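Local coordinates for pesticidal crystal protein Cry2Aa (Bacillus thuringiensis serovar kurstaki, PDB 1I5P) that promotes colloid-osmotic lysis by binding to midgut epithelial cells of dipteran and lepidopteran insect larvae, at residues S513-N518 / D582-R586; R213-R217 / N577-N581; C223-Y227 / V252-V256. Numbering follows the deposited sequence.

Contact 1. Residues S513-N518 / D582-R586; sequences SEKFGN and DNGAR
A buried loop-to-hairpin contact within the C-terminal jelly-roll domain joins the loop 513-518, which follows strand 510-513, to the turn 582-586 that leads into strand 585-597. Asp582 to Ala585 form a type I' beta turn, closed by Asp582 N to Ala585 O (2.8 Å) and Ala585 N to Asp582 O (2.9 Å), with Asn583 and Gly584 at positive phi. Asp582 CA lies 5.9 Å from Lys515 CA. With chi1 t, the Asp582 carboxylate takes two consecutive amides: Phe516 N donates to OD1 (2.7 Å) and Gly517 N to OD2 (2.8 Å). Asn583, also t, donates from ND2 to Glu514 O (2.9 Å). Lys515 (m, m, t, m) curls back so that NZ bonds Glu514 O (3.0 Å) and Ser522 beyond the loop, while CE packs 3.5 Å from Ala585 CB. Water 1 bridges Lys515 NZ (2.9 Å) and Asn583 O (2.8 Å). Side chains of the hairpin thus satisfy backbone groups of an irregular loop, and the buried charge of Asp582 is met by peptide NH groups.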
ATOM      1  N   SER A 513       4.203   9.879   8.252  1.00 15.08           N
ATOM      2  CA  SER A 513       5.532   9.288   8.290  1.00 14.91           C
ATOM      3  C   SER A 513       5.580   7.919   7.611  1.00 14.67           C
ATOM      4  O   SER A 513       4.897   6.979   8.016  1.00 14.67           O
ATOM      5  CB  SER A 513       5.994   9.167   9.747  1.00 15.51           C
ATOM      6  OG  SER A 513       7.280   8.578   9.843  1.00 19.09           O
ATOM      7  N   GLU A 514       6.402   7.827   6.576  1.00 13.73           N
ATOM      8  CA  GLU A 514       6.582   6.606   5.798  1.00 15.39           C
ATOM      9  C   GLU A 514       6.827   5.346   6.639  1.00 14.56           C
ATOM     10  O   GLU A 514       7.573   5.378   7.622  1.00 11.39           O
ATOM     11  CB  GLU A 514       7.744   6.825   4.818  1.00 17.20           C
ATOM     12  CG  GLU A 514       8.313   5.565   4.199  1.00 21.30           C
ATOM     13  CD  GLU A 514       9.281   5.855   3.064  1.00 20.85           C
ATOM     14  OE1 GLU A 514      10.332   6.483   3.316  1.00 20.14           O
ATOM     15  OE2 GLU A 514       8.991   5.449   1.918  1.00 17.84           O
ATOM     16  N   LYS A 515       6.177   4.247   6.249  1.00 12.44           N
ATOM     17  CA  LYS A 515       6.335   2.953   6.918  1.00 12.02           C
ATOM     18  C   LYS A 515       6.450   1.853   5.866  1.00 12.49           C
ATOM     19  O   LYS A 515       5.904   1.976   4.775  1.00 12.08           O
ATOM     20  CB  LYS A 515       5.147   2.668   7.843  1.00 14.22           C
ATOM     21  CG  LYS A 515       5.080   3.593   9.047  1.00 12.75           C
ATOM     22  CD  LYS A 515       6.323   3.437   9.908  1.00 15.68           C
ATOM     23  CE  LYS A 515       6.396   4.519  10.975  1.00 16.55           C
ATOM     24  NZ  LYS A 515       6.509   5.874  10.363  1.00 16.53           N
ATOM     25  N   PHE A 516       7.155   0.775   6.192  1.00 14.75           N
ATOM     26  CA  PHE A 516       7.335  -0.313   5.237  1.00 15.74           C
ATOM     27  C   PHE A 516       6.552  -1.576   5.573  1.00 14.46           C
ATOM     28  O   PHE A 516       6.233  -2.359   4.681  1.00 13.80           O
ATOM     29  CB  PHE A 516       8.826  -0.642   5.097  1.00 16.40           C
ATOM     30  CG  PHE A 516       9.678   0.556   4.783  1.00 18.96           C
ATOM     31  CD1 PHE A 516      10.422   1.175   5.781  1.00 19.32           C
ATOM     32  CD2 PHE A 516       9.702   1.091   3.500  1.00 20.57           C
ATOM     33  CE1 PHE A 516      11.180   2.315   5.510  1.00 20.26           C
ATOM     34  CE2 PHE A 516      10.458   2.234   3.217  1.00 21.23           C
ATOM     35  CZ  PHE A 516      11.197   2.845   4.225  1.00 18.16           C
ATOM     36  N   GLY A 517       6.245  -1.774   6.851  1.00 13.65           N
ATOM     37  CA  GLY A 517       5.489  -2.953   7.244  1.00 14.31           C
ATOM     38  C   GLY A 517       4.311  -2.595   8.130  1.00 13.95           C
ATOM     39  O   GLY A 517       4.009  -3.309   9.086  1.00 17.64           O
ATOM     40  N   ASN A 518       3.635  -1.496   7.805  1.00 13.43           N
ATOM     41  CA  ASN A 518       2.509  -1.014   8.600  1.00 12.46           C
ATOM     42  C   ASN A 518       1.205  -0.847   7.810  1.00 11.34           C
ATOM     43  O   ASN A 518       0.288  -0.154   8.261  1.00 11.61           O
ATOM     44  CB  ASN A 518       2.899   0.327   9.231  1.00 12.66           C
ATOM     45  CG  ASN A 518       1.857   0.854  10.198  1.00 13.77           C
ATOM     46  OD1 ASN A 518       1.514   0.195  11.179  1.00 14.44           O
ATOM     47  ND2 ASN A 518       1.349   2.054   9.926  1.00 11.39           N
ATOM     48  N   ASP A 582      10.557   0.045  12.089  1.00 18.00           N
ATOM     49  CA  ASP A 582      10.017   0.540  10.829  1.00 17.89           C
ATOM     50  C   ASP A 582      10.297   2.029  10.680  1.00 17.12           C
ATOM     51  O   ASP A 582       9.591   2.858  11.250  1.00 17.12           O
ATOM     52  CB  ASP A 582       8.503   0.309  10.808  1.00 18.33           C
ATOM     53  CG  ASP A 582       7.940   0.213   9.407  1.00 18.76           C
ATOM     54  OD1 ASP A 582       8.562   0.761   8.473  1.00 17.00           O
ATOM     55  OD2 ASP A 582       6.862  -0.406   9.246  1.00 19.37           O
ATOM     56  N   ASN A 583      11.320   2.365   9.905  1.00 17.84           N
ATOM     57  CA  ASN A 583      11.686   3.760   9.683  1.00 17.79           C
ATOM     58  C   ASN A 583      11.803   4.540  10.999  1.00 18.93           C
ATOM     59  O   ASN A 583      11.380   5.692  11.093  1.00 17.92           O
ATOM     60  CB  ASN A 583      10.653   4.421   8.763  1.00 19.47           C
ATOM     61  CG  ASN A 583      11.076   5.798   8.299  1.00 23.35           C
ATOM     62  OD1 ASN A 583      12.254   6.048   8.064  1.00 24.90           O
ATOM     63  ND2 ASN A 583      10.109   6.697   8.154  1.00 22.51           N
ATOM     64  N   GLY A 584      12.374   3.901  12.016  1.00 19.93           N
ATOM     65  CA  GLY A 584      12.537   4.562  13.302  1.00 21.74           C
ATOM     66  C   GLY A 584      11.464   4.227  14.326  1.00 22.43           C
ATOM     67  O   GLY A 584      11.694   4.332  15.530  1.00 22.38           O
ATOM     68  N   ALA A 585      10.290   3.819  13.858  1.00 20.63           N
ATOM     69  CA  ALA A 585       9.202   3.477  14.767  1.00 19.54           C
ATOM     70  C   ALA A 585       9.318   2.034  15.257  1.00 17.85           C
ATOM     71  O   ALA A 585       9.730   1.149  14.514  1.00 19.60           O
ATOM     72  CB  ALA A 585       7.853   3.689  14.075  1.00 17.37           C
ATOM     73  N   ARG A 586       8.972   1.812  16.519  1.00 17.37           N
ATOM     74  CA  ARG A 586       9.002   0.476  17.109  1.00 19.86           C
ATOM     75  C   ARG A 586       7.605   0.246  17.654  1.00 20.77           C
ATOM     76  O   ARG A 586       7.307   0.565  18.807  1.00 20.13           O
ATOM     77  CB  ARG A 586      10.028   0.401  18.237  1.00 22.59           C
ATOM     78  CG  ARG A 586      11.459   0.450  17.754  1.00 28.06           C
ATOM     79  CD  ARG A 586      12.408   0.590  18.920  1.00 32.75           C
ATOM     80  NE  ARG A 586      13.426   1.586  18.631  1.00 36.89           N
ATOM     81  CZ  ARG A 586      14.136   2.215  19.558  1.00 39.34           C
ATOM     82  NH1 ARG A 586      13.938   1.950  20.844  1.00 40.46           N
ATOM     83  NH2 ARG A 586      15.036   3.119  19.198  1.00 42.81           N
TER
HETATM   84  O   HOH W   1       8.884   6.828  11.653  1.00 22.00           O

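Contact 2. Residues R213-R217 / N577-N581; sequences RNYTR and NDGVN
Loop 577-581, which runs from strand 564-571 towards strand 581-582 in the C-terminal domain, lies along one side of helix segment 213-217. The segment is regular alpha helix, with Arg217 N bonded to Arg213 O at 3.0 Å. At Asn577, extended in the backbone, the carbonyl O receives Arg213 NH2 at 2.6 Å; an all-trans chi1 to chi3 carries the guanidinium out to the loop. Water 3 joins Arg213 NH2 (3.3 Å) to Asn577 OD1 (2.7 Å), while Asn577 ND2 is bonded to Thr573 O. Asp578 comes closest in backbone to Arg213 (CA to CA 6.9 Å). Its C atom lies over one face of the guanidinium, 3.2 Å from Arg213 NH2, and water 2 links Asp578 O (2.9 Å) to Arg213 O (2.8 Å), while its carboxylate forms a salt bridge with Lys263. Gly579, with phi/psi 92/-9, sits where a CB would clash with Arg217 CG; that CG atom is already 3.3 Å from Gly579 O. Val580 has its CA 5.0 Å from Arg217 CA and packs CG2 at 4.1 Å against the same Arg217 CA. Asn581 leaves the interface, its backbone N bonded to Asn221 OD1, one turn beyond Arg217. The contact is interdomain, a bundle helix against a C-terminal-domain loop; behind it, Thr216 packs on Leu185 of helix 170-193, and strand 585-597 backs the loop, Phe587 meeting Asp578 and Val580.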
ATOM      1  N   ARG A 213       6.718 -14.303  16.536  1.00 16.39           N
ATOM      2  CA  ARG A 213       7.126 -12.950  16.865  1.00 18.04           C
ATOM      3  C   ARG A 213       8.588 -12.689  16.510  1.00 16.88           C
ATOM      4  O   ARG A 213       8.898 -11.737  15.789  1.00 13.75           O
ATOM      5  CB  ARG A 213       6.928 -12.660  18.353  1.00 19.00           C
ATOM      6  CG  ARG A 213       7.374 -11.246  18.749  1.00 23.15           C
ATOM      7  CD  ARG A 213       7.792 -11.176  20.211  1.00 27.79           C
ATOM      8  NE  ARG A 213       8.176  -9.826  20.633  1.00 31.61           N
ATOM      9  CZ  ARG A 213       9.400  -9.307  20.533  1.00 31.18           C
ATOM     10  NH1 ARG A 213      10.400 -10.014  20.023  1.00 31.63           N
ATOM     11  NH2 ARG A 213       9.625  -8.071  20.959  1.00 30.07           N
ATOM     12  N   ASN A 214       9.485 -13.531  17.016  1.00 17.17           N
ATOM     13  CA  ASN A 214      10.918 -13.342  16.779  1.00 18.39           C
ATOM     14  C   ASN A 214      11.349 -13.415  15.326  1.00 18.11           C
ATOM     15  O   ASN A 214      12.179 -12.619  14.889  1.00 18.51           O
ATOM     16  CB  ASN A 214      11.730 -14.335  17.614  1.00 18.36           C
ATOM     17  CG  ASN A 214      11.571 -14.103  19.110  1.00 22.01           C
ATOM     18  OD1 ASN A 214      11.172 -13.023  19.542  1.00 25.30           O
ATOM     19  ND2 ASN A 214      11.898 -15.114  19.905  1.00 24.47           N
ATOM     20  N   TYR A 215      10.799 -14.353  14.568  1.00 16.59           N
ATOM     21  CA  TYR A 215      11.179 -14.443  13.167  1.00 15.95           C
ATOM     22  C   TYR A 215      10.547 -13.310  12.360  1.00 15.54           C
ATOM     23  O   TYR A 215      11.142 -12.816  11.408  1.00 14.52           O
ATOM     24  CB  TYR A 215      10.820 -15.819  12.600  1.00 17.77           C
ATOM     25  CG  TYR A 215      11.802 -16.889  13.043  1.00 16.87           C
ATOM     26  CD1 TYR A 215      11.457 -17.829  14.011  1.00 16.07           C
ATOM     27  CD2 TYR A 215      13.102 -16.923  12.529  1.00 17.77           C
ATOM     28  CE1 TYR A 215      12.380 -18.779  14.460  1.00 17.29           C
ATOM     29  CE2 TYR A 215      14.033 -17.863  12.969  1.00 17.19           C
ATOM     30  CZ  TYR A 215      13.666 -18.789  13.934  1.00 19.81           C
ATOM     31  OH  TYR A 215      14.585 -19.723  14.358  1.00 20.64           O
ATOM     32  N   THR A 216       9.352 -12.879  12.754  1.00 15.59           N
ATOM     33  CA  THR A 216       8.707 -11.766  12.057  1.00 15.33           C
ATOM     34  C   THR A 216       9.623 -10.552  12.220  1.00 16.40           C
ATOM     35  O   THR A 216       9.832  -9.778  11.287  1.00 15.23           O
ATOM     36  CB  THR A 216       7.319 -11.441  12.666  1.00 15.10           C
ATOM     37  OG1 THR A 216       6.387 -12.472  12.310  1.00 11.42           O
ATOM     38  CG2 THR A 216       6.810 -10.100  12.162  1.00 12.64           C
ATOM     39  N   ARG A 217      10.171 -10.404  13.420  1.00 16.19           N
ATOM     40  CA  ARG A 217      11.076  -9.308  13.711  1.00 17.44           C
ATOM     41  C   ARG A 217      12.328  -9.383  12.835  1.00 17.03           C
ATOM     42  O   ARG A 217      12.653  -8.433  12.122  1.00 14.70           O
ATOM     43  CB  ARG A 217      11.456  -9.336  15.193  1.00 19.58           C
ATOM     44  CG  ARG A 217      12.674  -8.498  15.554  1.00 23.59           C
ATOM     45  CD  ARG A 217      13.771  -9.398  16.094  1.00 27.56           C
ATOM     46  NE  ARG A 217      13.643  -9.622  17.528  1.00 28.29           N
ATOM     47  CZ  ARG A 217      14.066 -10.710  18.162  1.00 28.82           C
ATOM     48  NH1 ARG A 217      14.642 -11.699  17.492  1.00 27.20           N
ATOM     49  NH2 ARG A 217      13.929 -10.800  19.475  1.00 29.88           N
ATOM     50  N   ASN A 577       8.305  -3.515  22.711  1.00 18.63           N
ATOM     51  CA  ASN A 577       7.750  -3.501  21.368  1.00 18.36           C
ATOM     52  C   ASN A 577       7.806  -4.905  20.769  1.00 18.97           C
ATOM     53  O   ASN A 577       8.302  -5.839  21.397  1.00 14.48           O
ATOM     54  CB  ASN A 577       8.552  -2.527  20.501  1.00 17.97           C
ATOM     55  CG  ASN A 577      10.045  -2.815  20.533  1.00 18.79           C
ATOM     56  OD1 ASN A 577      10.484  -3.906  20.168  1.00 17.13           O
ATOM     57  ND2 ASN A 577      10.833  -1.837  20.980  1.00 17.90           N
ATOM     58  N   ASP A 578       7.292  -5.048  19.553  1.00 17.97           N
ATOM     59  CA  ASP A 578       7.291  -6.339  18.881  1.00 17.14           C
ATOM     60  C   ASP A 578       8.641  -6.619  18.240  1.00 18.67           C
ATOM     61  O   ASP A 578       8.855  -7.675  17.644  1.00 17.47           O
ATOM     62  CB  ASP A 578       6.180  -6.376  17.833  1.00 16.67           C
ATOM     63  CG  ASP A 578       4.842  -6.785  18.422  1.00 17.04           C
ATOM     64  OD1 ASP A 578       4.534  -6.367  19.558  1.00 15.22           O
ATOM     65  OD2 ASP A 578       4.099  -7.522  17.745  1.00 15.39           O
ATOM     66  N   GLY A 579       9.556  -5.665  18.371  1.00 19.30           N
ATOM     67  CA  GLY A 579      10.888  -5.839  17.822  1.00 18.62           C
ATOM     68  C   GLY A 579      11.120  -5.324  16.413  1.00 17.62           C
ATOM     69  O   GLY A 579      12.257  -5.285  15.960  1.00 16.64           O
ATOM     70  N   VAL A 580      10.057  -4.927  15.719  1.00 16.90           N
ATOM     71  CA  VAL A 580      10.192  -4.422  14.358  1.00 17.20           C
ATOM     72  C   VAL A 580      10.524  -2.934  14.326  1.00 19.15           C
ATOM     73  O   VAL A 580       9.786  -2.116  14.881  1.00 20.54           O
ATOM     74  CB  VAL A 580       8.886  -4.628  13.554  1.00 18.43           C
ATOM     75  CG1 VAL A 580       9.028  -4.015  12.166  1.00 16.11           C
ATOM     76  CG2 VAL A 580       8.558  -6.106  13.460  1.00 14.29           C
ATOM     77  N   ASN A 581      11.628  -2.581  13.674  1.00 18.34           N
ATOM     78  CA  ASN A 581      12.015  -1.176  13.561  1.00 19.44           C
ATOM     79  C   ASN A 581      11.637  -0.726  12.159  1.00 19.00           C
ATOM     80  O   ASN A 581      12.306  -1.066  11.171  1.00 17.80           O
ATOM     81  CB  ASN A 581      13.519  -0.990  13.779  1.00 19.02           C
ATOM     82  CG  ASN A 581      13.876   0.442  14.150  1.00 24.38           C
ATOM     83  OD1 ASN A 581      13.569   1.385  13.413  1.00 25.44           O
ATOM     84  ND2 ASN A 581      14.522   0.613  15.300  1.00 27.71           N
TER
HETATM   85  O   HOH W   2       7.602  -9.267  15.604  1.00 10.80           O
HETATM   86  O   HOH W   3      12.013  -5.853  21.228  1.00 25.98           O

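Contact 3. Residues C223-Y227 / V252-V256; sequences CINTY and VFEYV
Helix segments 223-227 and 252-256 run nearly antiparallel, their axes 11.1 Å apart at closest approach with a signed crossing angle of -151°. The wide spacing is filled by side chains, chiefly the ring of Phe253, and no hydrogen bond crosses between the segments. Cys223 makes the closest backbone approach, its CA 7.4 Å from Val252 CA. Its chi1 is m, its SG meets Val252 CG1 at 3.9 Å, and its CB lies 3.8 Å from Val256 CG2; it also packs on Leu174 and Phe177 of helix 170-193, a third helix of the bundle. Cys223 O, accepting the helical bond from Tyr227 N (3.1 Å), is 3.5 Å from Phe253 CZ. Ile224 follows, its CA at the ring edge 3.9 Å from Phe253 CE2, its CG1 4.0 Å from the same atom. One turn after Cys223 comes Tyr227, with chi1 t and chi2 79°. Its CB touches Phe253 CZ at 3.3 Å, and its ring face receives the edge of Phe253, with m chi1, in a T-shaped pair with centroids 5.0 Å apart and planes at 68°. Phe516 from the C-terminal domain meets both rings. Such apolar, antiparallel helix packing of two helices consecutive in sequence is characteristic of the helical bundle that forms the N-terminal domain of the delta-endotoxins.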
ATOM      1  N   CYS A 223      14.346  -7.046   5.722  1.00 12.56           N
ATOM      2  CA  CYS A 223      13.755  -6.503   4.499  1.00 13.47           C
ATOM      3  C   CYS A 223      13.797  -4.981   4.496  1.00 13.02           C
ATOM      4  O   CYS A 223      14.184  -4.360   3.508  1.00 11.97           O
ATOM      5  CB  CYS A 223      12.301  -6.967   4.348  1.00 11.95           C
ATOM      6  SG  CYS A 223      12.113  -8.710   3.959  1.00 11.81           S
ATOM      7  N   ILE A 224      13.388  -4.389   5.611  1.00 12.94           N
ATOM      8  CA  ILE A 224      13.381  -2.938   5.742  1.00 13.68           C
ATOM      9  C   ILE A 224      14.783  -2.363   5.591  1.00 12.30           C
ATOM     10  O   ILE A 224      14.992  -1.420   4.829  1.00 12.36           O
ATOM     11  CB  ILE A 224      12.792  -2.522   7.102  1.00 11.22           C
ATOM     12  CG1 ILE A 224      11.321  -2.948   7.163  1.00 11.73           C
ATOM     13  CG2 ILE A 224      12.934  -1.007   7.303  1.00 11.31           C
ATOM     14  CD1 ILE A 224      10.713  -2.877   8.548  1.00  9.12           C
ATOM     15  N   ASN A 225      15.744  -2.934   6.307  1.00 13.53           N
ATOM     16  CA  ASN A 225      17.118  -2.455   6.229  1.00 15.21           C
ATOM     17  C   ASN A 225      17.705  -2.597   4.824  1.00 14.49           C
ATOM     18  O   ASN A 225      18.365  -1.685   4.333  1.00 16.61           O
ATOM     19  CB  ASN A 225      18.001  -3.195   7.240  1.00 14.05           C
ATOM     20  CG  ASN A 225      17.613  -2.899   8.686  1.00 22.14           C
ATOM     21  OD1 ASN A 225      16.970  -1.891   8.976  1.00 23.01           O
ATOM     22  ND2 ASN A 225      18.027  -3.772   9.602  1.00 20.92           N
ATOM     23  N   THR A 226      17.468  -3.731   4.173  1.00 14.02           N
ATOM     24  CA  THR A 226      17.998  -3.945   2.828  1.00 13.54           C
ATOM     25  C   THR A 226      17.467  -2.888   1.862  1.00 14.51           C
ATOM     26  O   THR A 226      18.219  -2.306   1.078  1.00 15.49           O
ATOM     27  CB  THR A 226      17.628  -5.348   2.294  1.00 11.00           C
ATOM     28  OG1 THR A 226      18.185  -6.347   3.156  1.00 11.25           O
ATOM     29  CG2 THR A 226      18.175  -5.555   0.883  1.00 12.18           C
ATOM     30  N   TYR A 227      16.165  -2.645   1.924  1.00 14.34           N
ATOM     31  CA  TYR A 227      15.547  -1.667   1.047  1.00 14.56           C
ATOM     32  C   TYR A 227      16.000  -0.243   1.353  1.00 14.95           C
ATOM     33  O   TYR A 227      16.311   0.519   0.439  1.00 12.41           O
ATOM     34  CB  TYR A 227      14.030  -1.750   1.161  1.00 13.69           C
ATOM     35  CG  TYR A 227      13.305  -0.685   0.369  1.00 14.17           C
ATOM     36  CD1 TYR A 227      13.128  -0.810  -1.005  1.00 10.03           C
ATOM     37  CD2 TYR A 227      12.783   0.440   1.002  1.00 13.97           C
ATOM     38  CE1 TYR A 227      12.442   0.155  -1.733  1.00 13.13           C
ATOM     39  CE2 TYR A 227      12.099   1.415   0.281  1.00 16.62           C
ATOM     40  CZ  TYR A 227      11.928   1.264  -1.082  1.00 14.54           C
ATOM     41  OH  TYR A 227      11.238   2.225  -1.785  1.00 18.41           O
ATOM     42  N   VAL A 252       7.900  -7.163  -1.905  1.00 11.06           N
ATOM     43  CA  VAL A 252       8.400  -7.349  -0.556  1.00 11.74           C
ATOM     44  C   VAL A 252       7.600  -6.791   0.616  1.00 12.00           C
ATOM     45  O   VAL A 252       7.259  -7.524   1.538  1.00 11.35           O
ATOM     46  CB  VAL A 252       9.843  -6.781  -0.448  1.00 10.34           C
ATOM     47  CG1 VAL A 252      10.378  -6.959   0.973  1.00  6.95           C
ATOM     48  CG2 VAL A 252      10.754  -7.473  -1.463  1.00  6.97           C
ATOM     49  N   PHE A 253       7.292  -5.502   0.595  1.00 11.75           N
ATOM     50  CA  PHE A 253       6.614  -4.920   1.743  1.00 12.38           C
ATOM     51  C   PHE A 253       5.146  -5.195   1.984  1.00 13.42           C
ATOM     52  O   PHE A 253       4.654  -4.974   3.096  1.00 15.27           O
ATOM     53  CB  PHE A 253       6.945  -3.430   1.801  1.00 10.91           C
ATOM     54  CG  PHE A 253       8.414  -3.184   1.940  1.00 12.28           C
ATOM     55  CD1 PHE A 253       9.178  -2.813   0.840  1.00 13.72           C
ATOM     56  CD2 PHE A 253       9.061  -3.476   3.140  1.00 12.08           C
ATOM     57  CE1 PHE A 253      10.568  -2.746   0.930  1.00 16.48           C
ATOM     58  CE2 PHE A 253      10.441  -3.414   3.240  1.00 12.54           C
ATOM     59  CZ  PHE A 253      11.199  -3.052   2.134  1.00 15.76           C
ATOM     60  N   GLU A 254       4.442  -5.685   0.970  1.00 11.69           N
ATOM     61  CA  GLU A 254       3.046  -6.047   1.169  1.00 13.07           C
ATOM     62  C   GLU A 254       3.105  -7.210   2.149  1.00 11.75           C
ATOM     63  O   GLU A 254       2.252  -7.359   3.020  1.00 11.80           O
ATOM     64  CB  GLU A 254       2.418  -6.510  -0.142  1.00 15.03           C
ATOM     65  CG  GLU A 254       1.649  -5.424  -0.852  1.00 21.86           C
ATOM     66  CD  GLU A 254       0.455  -4.944  -0.044  1.00 27.09           C
ATOM     67  OE1 GLU A 254       0.291  -3.713   0.090  1.00 27.08           O
ATOM     68  OE2 GLU A 254      -0.318  -5.796   0.454  1.00 28.70           O
ATOM     69  N   TYR A 255       4.147  -8.024   2.006  1.00 10.75           N
ATOM     70  CA  TYR A 255       4.344  -9.179   2.874  1.00 10.55           C
ATOM     71  C   TYR A 255       4.816  -8.752   4.252  1.00 10.77           C
ATOM     72  O   TYR A 255       4.313  -9.232   5.262  1.00 13.19           O
ATOM     73  CB  TYR A 255       5.354 -10.138   2.243  1.00  9.93           C
ATOM     74  CG  TYR A 255       4.949 -10.570   0.854  1.00 13.42           C
ATOM     75  CD1 TYR A 255       5.767 -10.323  -0.249  1.00 12.92           C
ATOM     76  CD2 TYR A 255       3.729 -11.209   0.640  1.00 14.84           C
ATOM     77  CE1 TYR A 255       5.369 -10.702  -1.538  1.00 17.17           C
ATOM     78  CE2 TYR A 255       3.327 -11.593  -0.636  1.00 16.52           C
ATOM     79  CZ  TYR A 255       4.144 -11.340  -1.717  1.00 16.58           C
ATOM     80  OH  TYR A 255       3.730 -11.730  -2.969  1.00 15.25           O
ATOM     81  N   VAL A 256       5.786  -7.850   4.303  1.00 11.77           N
ATOM     82  CA  VAL A 256       6.275  -7.394   5.593  1.00 12.37           C
ATOM     83  C   VAL A 256       5.109  -6.847   6.411  1.00 13.29           C
ATOM     84  O   VAL A 256       5.031  -7.079   7.617  1.00 15.55           O
ATOM     85  CB  VAL A 256       7.339  -6.297   5.435  1.00 10.74           C
ATOM     86  CG1 VAL A 256       7.802  -5.835   6.807  1.00 10.17           C
ATOM     87  CG2 VAL A 256       8.523  -6.831   4.633  1.00 10.94           C
TER

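From the N terminus, helix 202-232 first supplies 213-217 and then 223-227. Contact 3 closes early, when the chain returns along helix 238-259 to residues 252-256; it is a local pairing inside the helical bundle. The chain then traverses the middle domain and enters the C-terminal domain, where 513-518 opens contact 1. Contact 2 closes next at 577-581, enclosing contact 3 entirely, and contact 1 closes directly afterwards at 582-586, so contacts 1 and 2 cross. The adjoining segments 577-581 and 582-586 face different partners: a bundle helix and a loop of their own domain. Phe516 and Gly517 of contact 1 pack against Phe253 and Val256 of contact 3, adding a second join between the domains beside contact 2.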